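Local coordinates for protein CDP-glucose-4,6-dehydratase (Yersinia pseudotuberculosis, PDB 1RKX) that catalyses the 4,6-dehydration of CDP-D-glucose and binds NAD, as a member of the extended short-chain dehydrogenase/reductase family, at residues Y136-K139 / G144-E147; S174-A179 / H184-A189; P238-L243 / L314-R319; V276-K281 / T324-I329. All blocks are in the same frame, centred on the assembly; numbering follows the deposited sequence.

Interaction 1: Y136-K139 / G144-E147; sequences YDNK and GYRE
The ring of Y136 lies over the CB of Y145, which sits 3.7 Å from the ring centroid and almost on its normal. The exchange is mutual, because CB of Y136 in turn covers one face of the Y145 ring, displaced toward its rim. The two phenol groups point in opposite directions along nearly parallel planes, 17° apart. With the centroids separated by 5.2 Å the rings scarcely overlap, and the contact is better read as paired CH-pi packing than as a full stack. In both tyrosines CG is anti to the carbonyl carbon (chi1 -64° and -67°), and the two side chains run past each other in opposite directions. Their hydroxyls are gripped at opposite ends. The OH of Y145 receives the backbone N of K139, 2.7 Å away and near the ring plane, and also meets a water at 2.6 Å. That of Y136 reaches past R146 O to the CA of E147, 3.5 Å off, and is hydrogen-bonded to N261 and R192. R146 leaves the pair to form a salt bridge with E149 of a second subunit, while W141 stacks on Y145. The tyrosine pair joins two parts of the long loop that, in this Rossmann-type dehydratase, runs from strand 126-130 to helix 156-175, the helix carrying the NAD-binding K161.

Interaction 2: S174-A179 / H184-A189; sequences SFFNPA and HGTAVA
F176 packs its side chain against H184, T186 and V188, where a beta-alpha-beta crossover of the Rossmann fold turns from helix 156-175 back toward strand 187-192. Its CB lies 3.9 Å from CE1 of H184 and about as far from the carbonyl O of T186. At CG the neighbour changes to the CG2 methyl of V188, which CD1 approaches to 3.7 Å. The other flank, CD2, touches CB of T186 at 3.6 Å, and CE2 continues along the same threonine. I118 and R119 of helix 100-121 also touch F176. Toward H184 the phenyl presents its edge to the imidazole face, a T-shaped pair with planes at 72°, and CA of F176 also lies over that face. The OG1 of T186 is held by the V124 carbonyl. A water joins the carbonyls of F176 and T186 to the backbone N of V188. H184, its CG placed between backbone N and carbonyl carbon (chi1 59°), uses both ring nitrogens: ND1 accepts from the backbone N of T186, while NE2 donates to N177 O at 2.8 Å, with the oxygen in the imidazole plane and an almost straight N-H...O angle of 177°.

Interaction 3: P238-L243 / L314-R319; sequences PLSGYL and LGWHPR
W316, S240 and G241 bury the most surface here, and all three meet round one edge of the indole. The ring reaches from the connection between helices 308-314 and 322-338 to the flank of helix 236-251. CG of W316 stands anti to the backbone N (chi1 -178°), which carries the pyrrole edge across to the helix. NE1 then donates to OG of S240 at 3.1 Å; the bond is close to straight (167°), and the oxygen lies almost in the indole plane. Beside it the backbone of G241 comes up bare: with no CB intervening, its CA lies 3.5 Å from CD1 of W316. G241 N is close to NE1, but both are donors and do not bond; G241 N bonds weakly to P238 O. F262 meets the indole edge to face, and L244 packs on it. A water that donates to S240 OG and to H317 O, and accepts from NE of R319, extends the link along the 314-319 segment. S240 OG is also hydrogen-bonded to the E237 carbonyl and to the Y353 hydroxyl. Since the indole and the water both donate to it, OG probably gives its own proton to another partner, perhaps the E237 carbonyl, an acceptor only; such a network would limit its rotation.

Interaction 4: V276-K281 / T324-I329; sequences VEQMVK and TTLEYI
Apolar packing carries this contact, and L326 is its centre. One branch, CD2, rests against the methionine chain of M279, 3.8 Å from CG and 3.9 Å from SD, the two side chains crossing at about a right angle. A bend at its last torsion (chi3 78°) turns CE of M279 toward CG2 of I329, a looser touch at 4.3 Å. The other branch of L326, CD1, faces Q278, lying 3.9 Å from its CB. L326 also packs on I275 and Y282, so that it enters the space framed by I275, Q278, M279 and Y282, a knob-into-hole arrangement between helices 272-283 and 322-338. The short segments cross at -49° with their axes 9.5 Å apart, both belonging to the smaller C-terminal region that in extended short-chain dehydrogenases probably shapes the sugar-nucleotide site. Helix 207-216 also packs here, I211 on M279 and V208 on I329. Polar interactions stay at the margins: E277 and T325 take no part across the helices and find their partners close to their own segments, in K273 and the N321 carbonyl.

Interactions 1 and 2 succeed each other along the Rossmann half, and strand 187-192 connects them: interaction 2 packs its start, while R192 at its end is the one that bonds to Y136 of interaction 1. Interactions 3 and 4 instead interleave in sequence, and their nearest atoms are about 6 Å apart, because segment 314-319 leads into the helix that interaction 4 uses. Interactions 2 and 4 lie on opposite sides of the chain's centre, 43 Å between their centres. Three of the four lie at a distance from the cofactor: the side chains of Y136 in interaction 1 and I329 in interaction 4 come to about 10 and 12 Å from bound NAD, and G241 of interaction 3 to about 13 Å.

Interaction 1: Y136-K139 / G144-E147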
loop_
_atom_site.group_PDB
_atom_site.type_symbol
_atom_site.label_atom_id
_atom_site.label_comp_id
_atom_site.label_asym_id
_atom_site.label_seq_id
_atom_site.Cartn_x
_atom_site.Cartn_y
_atom_site.Cartn_z
ATOM N N TYR C 136 -1.083 8.619 -13.069
ATOM C CA TYR C 136 -0.726 8.116 -11.744
ATOM C C TYR C 136 -0.288 9.170 -10.748
ATOM O O TYR C 136 0.446 10.093 -11.091
ATOM C CB TYR C 136 0.398 7.080 -11.831
ATOM C CG TYR C 136 0.045 5.818 -12.579
ATOM C CD1 TYR C 136 0.430 5.640 -13.914
ATOM C CD2 TYR C 136 -0.657 4.793 -11.947
ATOM C CE1 TYR C 136 0.123 4.466 -14.595
ATOM C CE2 TYR C 136 -0.970 3.614 -12.618
ATOM C CZ TYR C 136 -0.577 3.458 -13.938
ATOM O OH TYR C 136 -0.874 2.296 -14.609
ATOM N N ASP C 137 -0.740 9.015 -9.507
ATOM C CA ASP C 137 -0.335 9.915 -8.442
ATOM C C ASP C 137 1.182 9.732 -8.415
ATOM O O ASP C 137 1.667 8.610 -8.280
ATOM C CB ASP C 137 -0.966 9.466 -7.122
ATOM C CG ASP C 137 -0.463 10.253 -5.935
ATOM O OD1 ASP C 137 -0.207 11.464 -6.085
ATOM O OD2 ASP C 137 -0.337 9.662 -4.842
ATOM N N ASN C 138 1.929 10.823 -8.534
ATOM C CA ASN C 138 3.378 10.726 -8.586
ATOM C C ASN C 138 4.070 10.523 -7.246
ATOM O O ASN C 138 4.076 11.414 -6.395
ATOM C CB ASN C 138 3.959 11.959 -9.283
ATOM C CG ASN C 138 5.345 11.707 -9.836
ATOM O OD1 ASN C 138 6.251 11.304 -9.108
ATOM N ND2 ASN C 138 5.516 11.933 -11.133
ATOM N N LYS C 139 4.661 9.347 -7.073
ATOM C CA LYS C 139 5.367 9.015 -5.843
ATOM C C LYS C 139 6.828 9.456 -5.900
ATOM O O LYS C 139 7.572 9.287 -4.937
ATOM C CB LYS C 139 5.291 7.508 -5.587
ATOM C CG LYS C 139 3.876 6.976 -5.397
ATOM C CD LYS C 139 3.210 7.628 -4.197
ATOM C CE LYS C 139 1.858 7.013 -3.900
ATOM N NZ LYS C 139 1.205 7.697 -2.741
ATOM N N GLY C 144 8.564 1.673 -11.851
ATOM C CA GLY C 144 7.514 1.826 -12.841
ATOM C C GLY C 144 6.179 1.555 -12.178
ATOM O O GLY C 144 6.052 0.627 -11.376
ATOM N N TYR C 145 5.173 2.356 -12.511
ATOM C CA TYR C 145 3.856 2.197 -11.918
ATOM C C TYR C 145 3.088 0.983 -12.403
ATOM O O TYR C 145 3.163 0.602 -13.567
ATOM C CB TYR C 145 3.021 3.458 -12.146
ATOM C CG TYR C 145 3.568 4.637 -11.384
ATOM C CD1 TYR C 145 4.573 5.438 -11.923
ATOM C CD2 TYR C 145 3.147 4.893 -10.080
ATOM C CE1 TYR C 145 5.153 6.467 -11.170
ATOM C CE2 TYR C 145 3.714 5.909 -9.325
ATOM C CZ TYR C 145 4.716 6.690 -9.871
ATOM O OH TYR C 145 5.280 7.677 -9.098
ATOM N N ARG C 146 2.345 0.381 -11.484
ATOM C CA ARG C 146 1.545 -0.793 -11.787
ATOM C C ARG C 146 0.101 -0.304 -11.929
ATOM O O ARG C 146 -0.276 0.695 -11.321
ATOM C CB ARG C 146 1.750 -1.823 -10.665
ATOM C CG ARG C 146 3.265 -2.009 -10.403
ATOM C CD ARG C 146 3.701 -3.202 -9.544
ATOM N NE ARG C 146 3.382 -3.064 -8.134
ATOM C CZ ARG C 146 4.136 -3.513 -7.130
ATOM N NH1 ARG C 146 5.288 -4.136 -7.353
ATOM N NH2 ARG C 146 3.714 -3.358 -5.887
ATOM N N GLU C 147 -0.695 -0.986 -12.744
ATOM C CA GLU C 147 -2.069 -0.550 -12.993
ATOM C C GLU C 147 -2.995 -0.405 -11.794
ATOM O O GLU C 147 -3.983 0.328 -11.866
ATOM C CB GLU C 147 -2.732 -1.456 -14.042
ATOM C CG GLU C 147 -2.173 -1.283 -15.447
ATOM C CD GLU C 147 -1.013 -2.214 -15.750
ATOM O OE1 GLU C 147 -0.455 -2.820 -14.807
ATOM O OE2 GLU C 147 -0.658 -2.333 -16.940
HETATM O O HOH W 1 7.755 8.265 -9.784
#

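Interaction 2: S174-A179 / H184-A189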
loop_
_atom_site.group_PDB
_atom_site.type_symbol
_atom_site.label_atom_id
_atom_site.label_comp_id
_atom_site.label_asym_id
_atom_site.label_seq_id
_atom_site.Cartn_x
_atom_site.Cartn_y
_atom_site.Cartn_z
ATOM N N SER C 174 -20.934 1.262 -13.435
ATOM C CA SER C 174 -22.340 1.634 -13.405
ATOM C C SER C 174 -23.156 1.267 -14.640
ATOM O O SER C 174 -24.302 0.835 -14.515
ATOM C CB SER C 174 -22.470 3.140 -13.175
ATOM O OG SER C 174 -21.743 3.554 -12.028
ATOM N N PHE C 175 -22.573 1.433 -15.823
ATOM C CA PHE C 175 -23.312 1.178 -17.055
ATOM C C PHE C 175 -22.799 0.093 -17.998
ATOM O O PHE C 175 -23.539 -0.360 -18.875
ATOM C CB PHE C 175 -23.444 2.495 -17.819
ATOM C CG PHE C 175 -23.868 3.653 -16.951
ATOM C CD1 PHE C 175 -23.000 4.720 -16.716
ATOM C CD2 PHE C 175 -25.130 3.673 -16.356
ATOM C CE1 PHE C 175 -23.383 5.788 -15.900
ATOM C CE2 PHE C 175 -25.524 4.736 -15.540
ATOM C CZ PHE C 175 -24.648 5.797 -15.312
ATOM N N PHE C 176 -21.549 -0.321 -17.837
ATOM C CA PHE C 176 -20.978 -1.360 -18.696
ATOM C C PHE C 176 -20.348 -2.422 -17.804
ATOM O O PHE C 176 -19.272 -2.949 -18.101
ATOM C CB PHE C 176 -19.904 -0.766 -19.619
ATOM C CG PHE C 176 -20.364 0.434 -20.407
ATOM C CD1 PHE C 176 -19.774 1.680 -20.210
ATOM C CD2 PHE C 176 -21.372 0.316 -21.364
ATOM C CE1 PHE C 176 -20.177 2.793 -20.956
ATOM C CE2 PHE C 176 -21.782 1.417 -22.114
ATOM C CZ PHE C 176 -21.183 2.660 -21.912
ATOM N N ASN C 177 -21.024 -2.722 -16.702
ATOM C CA ASN C 177 -20.533 -3.692 -15.733
ATOM C C ASN C 177 -20.348 -5.080 -16.340
ATOM O O ASN C 177 -21.208 -5.567 -17.070
ATOM C CB ASN C 177 -21.494 -3.773 -14.541
ATOM C CG ASN C 177 -20.914 -4.552 -13.378
ATOM O OD1 ASN C 177 -20.644 -5.746 -13.490
ATOM N ND2 ASN C 177 -20.715 -3.874 -12.252
ATOM N N PRO C 178 -19.210 -5.728 -16.048
ATOM C CA PRO C 178 -18.917 -7.067 -16.569
ATOM C C PRO C 178 -20.044 -8.047 -16.263
ATOM O O PRO C 178 -20.364 -8.918 -17.072
ATOM C CB PRO C 178 -17.619 -7.433 -15.854
ATOM C CG PRO C 178 -16.934 -6.110 -15.736
ATOM C CD PRO C 178 -18.065 -5.210 -15.276
ATOM N N ALA C 179 -20.646 -7.887 -15.091
ATOM C CA ALA C 179 -21.735 -8.752 -14.658
ATOM C C ALA C 179 -22.941 -8.666 -15.582
ATOM O O ALA C 179 -23.780 -9.563 -15.596
ATOM C CB ALA C 179 -22.148 -8.394 -13.241
ATOM N N HIS C 184 -25.485 -5.459 -22.338
ATOM C CA HIS C 184 -24.960 -4.313 -23.074
ATOM C C HIS C 184 -23.891 -4.678 -24.098
ATOM O O HIS C 184 -23.794 -4.050 -25.151
ATOM C CB HIS C 184 -24.418 -3.256 -22.094
ATOM C CG HIS C 184 -23.328 -3.756 -21.196
ATOM N ND1 HIS C 184 -22.015 -3.859 -21.604
ATOM C CD2 HIS C 184 -23.355 -4.177 -19.909
ATOM C CE1 HIS C 184 -21.281 -4.319 -20.606
ATOM N NE2 HIS C 184 -22.070 -4.520 -19.566
ATOM N N GLY C 185 -23.085 -5.684 -23.780
ATOM C CA GLY C 185 -22.044 -6.130 -24.692
ATOM C C GLY C 185 -20.891 -5.172 -24.936
ATOM O O GLY C 185 -20.166 -5.316 -25.916
ATOM N N THR C 186 -20.696 -4.203 -24.048
ATOM C CA THR C 186 -19.616 -3.236 -24.228
ATOM C C THR C 186 -18.450 -3.483 -23.270
ATOM O O THR C 186 -18.635 -3.517 -22.055
ATOM C CB THR C 186 -20.131 -1.797 -24.016
ATOM O OG1 THR C 186 -21.269 -1.568 -24.861
ATOM C CG2 THR C 186 -19.044 -0.785 -24.358
ATOM N N ALA C 187 -17.253 -3.662 -23.830
ATOM C CA ALA C 187 -16.046 -3.896 -23.043
ATOM C C ALA C 187 -15.233 -2.602 -23.076
ATOM O O ALA C 187 -14.701 -2.226 -24.116
ATOM C CB ALA C 187 -15.240 -5.050 -23.642
ATOM N N VAL C 188 -15.142 -1.935 -21.930
ATOM C CA VAL C 188 -14.442 -0.654 -21.825
ATOM C C VAL C 188 -13.105 -0.714 -21.087
ATOM O O VAL C 188 -13.019 -1.232 -19.975
ATOM C CB VAL C 188 -15.338 0.377 -21.111
ATOM C CG1 VAL C 188 -14.667 1.755 -21.120
ATOM C CG2 VAL C 188 -16.702 0.433 -21.787
ATOM N N ALA C 189 -12.066 -0.157 -21.705
ATOM C CA ALA C 189 -10.739 -0.156 -21.102
ATOM C C ALA C 189 -10.032 1.188 -21.261
ATOM O O ALA C 189 -10.430 2.024 -22.072
ATOM C CB ALA C 189 -9.885 -1.252 -21.735
HETATM O O HOH W 2 -16.889 -2.748 -19.821
#

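Interaction 3: P238-L243 / L314-R319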
loop_
_atom_site.group_PDB
_atom_site.type_symbol
_atom_site.label_atom_id
_atom_site.label_comp_id
_atom_site.label_asym_id
_atom_site.label_seq_id
_atom_site.Cartn_x
_atom_site.Cartn_y
_atom_site.Cartn_z
ATOM N N PRO C 238 2.929 1.784 -28.775
ATOM C CA PRO C 238 1.714 1.731 -27.961
ATOM C C PRO C 238 0.473 1.482 -28.817
ATOM O O PRO C 238 -0.451 0.794 -28.388
ATOM C CB PRO C 238 1.688 3.097 -27.272
ATOM C CG PRO C 238 2.444 3.985 -28.231
ATOM C CD PRO C 238 3.594 3.091 -28.638
ATOM N N LEU C 239 0.456 2.032 -30.029
ATOM C CA LEU C 239 -0.693 1.841 -30.911
ATOM C C LEU C 239 -0.918 0.356 -31.198
ATOM O O LEU C 239 -2.060 -0.101 -31.270
ATOM C CB LEU C 239 -0.506 2.620 -32.218
ATOM C CG LEU C 239 -1.085 4.044 -32.228
ATOM C CD1 LEU C 239 -0.568 4.835 -31.036
ATOM C CD2 LEU C 239 -0.733 4.734 -33.538
ATOM N N SER C 240 0.162 -0.405 -31.355
ATOM C CA SER C 240 0.008 -1.834 -31.608
ATOM C C SER C 240 -0.680 -2.449 -30.398
ATOM O O SER C 240 -1.499 -3.351 -30.534
ATOM C CB SER C 240 1.366 -2.507 -31.860
ATOM O OG SER C 240 2.215 -2.465 -30.723
ATOM N N GLY C 241 -0.355 -1.938 -29.211
ATOM C CA GLY C 241 -0.977 -2.444 -28.000
ATOM C C GLY C 241 -2.454 -2.092 -27.953
ATOM O O GLY C 241 -3.278 -2.910 -27.550
ATOM N N TYR C 242 -2.792 -0.871 -28.366
ATOM C CA TYR C 242 -4.189 -0.421 -28.385
ATOM C C TYR C 242 -5.014 -1.310 -29.320
ATOM O O TYR C 242 -6.136 -1.690 -29.002
ATOM C CB TYR C 242 -4.294 1.025 -28.888
ATOM C CG TYR C 242 -3.567 2.077 -28.069
ATOM C CD1 TYR C 242 -3.511 3.400 -28.510
ATOM C CD2 TYR C 242 -2.916 1.751 -26.878
ATOM C CE1 TYR C 242 -2.827 4.375 -27.788
ATOM C CE2 TYR C 242 -2.219 2.727 -26.146
ATOM C CZ TYR C 242 -2.179 4.029 -26.608
ATOM O OH TYR C 242 -1.474 4.984 -25.908
ATOM N N LEU C 243 -4.449 -1.624 -30.483
ATOM C CA LEU C 243 -5.139 -2.458 -31.471
ATOM C C LEU C 243 -5.331 -3.873 -30.942
ATOM O O LEU C 243 -6.412 -4.448 -31.065
ATOM C CB LEU C 243 -4.351 -2.489 -32.786
ATOM C CG LEU C 243 -4.269 -1.177 -33.576
ATOM C CD1 LEU C 243 -3.199 -1.285 -34.656
ATOM C CD2 LEU C 243 -5.627 -0.853 -34.188
ATOM N N LEU C 314 -1.942 -9.883 -22.553
ATOM C CA LEU C 314 -2.236 -9.581 -23.951
ATOM C C LEU C 314 -1.221 -10.199 -24.895
ATOM O O LEU C 314 -1.460 -10.293 -26.098
ATOM C CB LEU C 314 -2.254 -8.068 -24.188
ATOM C CG LEU C 314 -3.368 -7.213 -23.585
ATOM C CD1 LEU C 314 -3.077 -5.751 -23.887
ATOM C CD2 LEU C 314 -4.710 -7.619 -24.165
ATOM N N GLY C 315 -0.085 -10.623 -24.355
ATOM C CA GLY C 315 0.947 -11.188 -25.201
ATOM C C GLY C 315 1.592 -10.062 -25.982
ATOM O O GLY C 315 2.187 -10.281 -27.036
ATOM N N TRP C 316 1.461 -8.843 -25.464
ATOM C CA TRP C 316 2.038 -7.666 -26.112
ATOM C C TRP C 316 3.529 -7.557 -25.847
ATOM O O TRP C 316 4.016 -8.022 -24.817
ATOM C CB TRP C 316 1.383 -6.382 -25.602
ATOM C CG TRP C 316 1.927 -5.160 -26.282
ATOM C CD1 TRP C 316 1.629 -4.727 -27.544
ATOM C CD2 TRP C 316 2.895 -4.239 -25.760
ATOM N NE1 TRP C 316 2.345 -3.595 -27.840
ATOM C CE2 TRP C 316 3.134 -3.273 -26.764
ATOM C CE3 TRP C 316 3.586 -4.138 -24.543
ATOM C CZ2 TRP C 316 4.037 -2.213 -26.591
ATOM C CZ3 TRP C 316 4.487 -3.080 -24.365
ATOM C CH2 TRP C 316 4.703 -2.133 -25.389
ATOM N N HIS C 317 4.242 -6.917 -26.770
ATOM C CA HIS C 317 5.679 -6.716 -26.637
ATOM C C HIS C 317 6.179 -5.675 -27.641
ATOM O O HIS C 317 5.781 -5.689 -28.810
ATOM C CB HIS C 317 6.414 -8.036 -26.874
ATOM C CG HIS C 317 6.209 -8.599 -28.246
ATOM N ND1 HIS C 317 4.969 -8.967 -28.722
ATOM C CD2 HIS C 317 7.083 -8.831 -29.256
ATOM C CE1 HIS C 317 5.087 -9.402 -29.964
ATOM N NE2 HIS C 317 6.359 -9.330 -30.312
ATOM N N PRO C 318 7.042 -4.746 -27.195
ATOM C CA PRO C 318 7.562 -3.732 -28.115
ATOM C C PRO C 318 8.396 -4.426 -29.191
ATOM O O PRO C 318 8.878 -5.539 -28.981
ATOM C CB PRO C 318 8.386 -2.825 -27.204
ATOM C CG PRO C 318 8.804 -3.732 -26.090
ATOM C CD PRO C 318 7.555 -4.533 -25.832
ATOM N N ARG C 319 8.576 -3.771 -30.331
ATOM C CA ARG C 319 9.312 -4.377 -31.434
ATOM C C ARG C 319 10.591 -3.668 -31.844
ATOM O O ARG C 319 11.490 -4.298 -32.404
ATOM C CB ARG C 319 8.400 -4.486 -32.662
ATOM C CG ARG C 319 7.068 -5.133 -32.379
ATOM C CD ARG C 319 6.246 -5.293 -33.646
ATOM N NE ARG C 319 4.915 -5.790 -33.327
ATOM C CZ ARG C 319 4.071 -6.303 -34.212
ATOM N NH1 ARG C 319 4.417 -6.394 -35.493
ATOM N NH2 ARG C 319 2.881 -6.728 -33.812
HETATM O O HOH W 3 3.708 -5.273 -30.734
#

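Interaction 4: V276-K281 / T324-I329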
loop_
_atom_site.group_PDB
_atom_site.type_symbol
_atom_site.label_atom_id
_atom_site.label_comp_id
_atom_site.label_asym_id
_atom_site.label_seq_id
_atom_site.Cartn_x
_atom_site.Cartn_y
_atom_site.Cartn_z
ATOM N N VAL C 276 20.549 12.570 -29.329
ATOM C CA VAL C 276 20.991 13.578 -30.284
ATOM C C VAL C 276 22.152 13.053 -31.115
ATOM O O VAL C 276 22.180 13.222 -32.333
ATOM C CB VAL C 276 21.442 14.868 -29.564
ATOM C CG1 VAL C 276 21.976 15.867 -30.572
ATOM C CG2 VAL C 276 20.273 15.470 -28.802
ATOM N N GLU C 277 23.108 12.415 -30.450
ATOM C CA GLU C 277 24.271 11.865 -31.130
ATOM C C GLU C 277 23.869 10.833 -32.176
ATOM O O GLU C 277 24.386 10.838 -33.290
ATOM C CB GLU C 277 25.225 11.229 -30.115
ATOM C CG GLU C 277 25.865 12.227 -29.161
ATOM C CD GLU C 277 26.746 11.562 -28.120
ATOM O OE1 GLU C 277 27.394 12.286 -27.337
ATOM O OE2 GLU C 277 26.786 10.313 -28.081
ATOM N N GLN C 278 22.942 9.951 -31.817
ATOM C CA GLN C 278 22.486 8.922 -32.740
ATOM C C GLN C 278 21.766 9.541 -33.930
ATOM O O GLN C 278 21.935 9.099 -35.068
ATOM C CB GLN C 278 21.544 7.947 -32.037
ATOM C CG GLN C 278 22.142 7.264 -30.821
ATOM C CD GLN C 278 21.200 6.242 -30.209
ATOM O OE1 GLN C 278 21.403 5.793 -29.080
ATOM N NE2 GLN C 278 20.167 5.864 -30.956
ATOM N N MET C 279 20.960 10.565 -33.668
ATOM C CA MET C 279 20.224 11.226 -34.738
ATOM C C MET C 279 21.163 12.007 -35.649
ATOM O O MET C 279 20.919 12.120 -36.851
ATOM C CB MET C 279 19.155 12.151 -34.156
ATOM C CG MET C 279 17.991 11.398 -33.535
ATOM S SD MET C 279 16.687 12.485 -32.951
ATOM C CE MET C 279 15.859 12.904 -34.506
ATOM N N VAL C 280 22.233 12.546 -35.075
ATOM C CA VAL C 280 23.217 13.285 -35.857
ATOM C C VAL C 280 23.874 12.321 -36.839
ATOM O O VAL C 280 24.136 12.670 -37.990
ATOM C CB VAL C 280 24.310 13.902 -34.952
ATOM C CG1 VAL C 280 25.514 14.317 -35.787
ATOM C CG2 VAL C 280 23.753 15.112 -34.222
ATOM N N LYS C 281 24.128 11.104 -36.373
ATOM C CA LYS C 281 24.754 10.075 -37.191
ATOM C C LYS C 281 23.812 9.589 -38.283
ATOM O O LYS C 281 24.236 9.320 -39.406
ATOM C CB LYS C 281 25.180 8.894 -36.317
ATOM C CG LYS C 281 26.169 9.263 -35.225
ATOM C CD LYS C 281 26.537 8.058 -34.375
ATOM C CE LYS C 281 27.488 8.447 -33.253
ATOM N NZ LYS C 281 27.837 7.283 -32.393
ATOM N N THR C 324 16.691 1.823 -33.576
ATOM C CA THR C 324 15.885 1.497 -34.741
ATOM C C THR C 324 14.844 2.596 -34.943
ATOM O O THR C 324 14.666 3.113 -36.052
ATOM C CB THR C 324 15.160 0.155 -34.548
ATOM O OG1 THR C 324 16.126 -0.894 -34.415
ATOM C CG2 THR C 324 14.243 -0.140 -35.725
ATOM N N THR C 325 14.166 2.953 -33.859
ATOM C CA THR C 325 13.134 3.989 -33.892
ATOM C C THR C 325 13.674 5.336 -34.373
ATOM O O THR C 325 13.063 5.984 -35.226
ATOM C CB THR C 325 12.486 4.139 -32.492
ATOM O OG1 THR C 325 11.705 2.965 -32.220
ATOM C CG2 THR C 325 11.594 5.384 -32.419
ATOM N N LEU C 326 14.820 5.755 -33.842
ATOM C CA LEU C 326 15.417 7.027 -34.247
ATOM C C LEU C 326 15.789 7.009 -35.731
ATOM O O LEU C 326 15.706 8.028 -36.417
ATOM C CB LEU C 326 16.664 7.329 -33.403
ATOM C CG LEU C 326 16.429 7.677 -31.929
ATOM C CD1 LEU C 326 17.761 7.855 -31.210
ATOM C CD2 LEU C 326 15.599 8.957 -31.839
ATOM N N GLU C 327 16.208 5.848 -36.221
ATOM C CA GLU C 327 16.568 5.714 -37.624
ATOM C C GLU C 327 15.326 5.967 -38.477
ATOM O O GLU C 327 15.390 6.680 -39.474
ATOM C CB GLU C 327 17.142 4.321 -37.886
ATOM C CG GLU C 327 17.372 3.997 -39.349
ATOM C CD GLU C 327 18.300 2.816 -39.534
ATOM O OE1 GLU C 327 19.523 3.035 -39.629
ATOM O OE2 GLU C 327 17.810 1.669 -39.568
ATOM N N TYR C 328 14.199 5.387 -38.081
ATOM C CA TYR C 328 12.952 5.595 -38.812
ATOM C C TYR C 328 12.500 7.062 -38.750
ATOM O O TYR C 328 11.964 7.578 -39.737
ATOM C CB TYR C 328 11.831 4.706 -38.257
ATOM C CG TYR C 328 11.819 3.272 -38.763
ATOM C CD1 TYR C 328 12.404 2.239 -38.030
ATOM C CD2 TYR C 328 11.192 2.949 -39.969
ATOM C CE1 TYR C 328 12.361 0.915 -38.483
ATOM C CE2 TYR C 328 11.143 1.629 -40.431
ATOM C CZ TYR C 328 11.729 0.620 -39.684
ATOM O OH TYR C 328 11.678 -0.680 -40.141
ATOM N N ILE C 329 12.718 7.722 -37.604
ATOM C CA ILE C 329 12.322 9.122 -37.399
ATOM C C ILE C 329 13.035 10.028 -38.387
ATOM O O ILE C 329 12.410 10.819 -39.092
ATOM C CB ILE C 329 12.667 9.635 -35.968
ATOM C CG1 ILE C 329 12.069 8.711 -34.905
ATOM C CG2 ILE C 329 12.168 11.063 -35.789
ATOM C CD1 ILE C 329 10.633 8.398 -35.115
#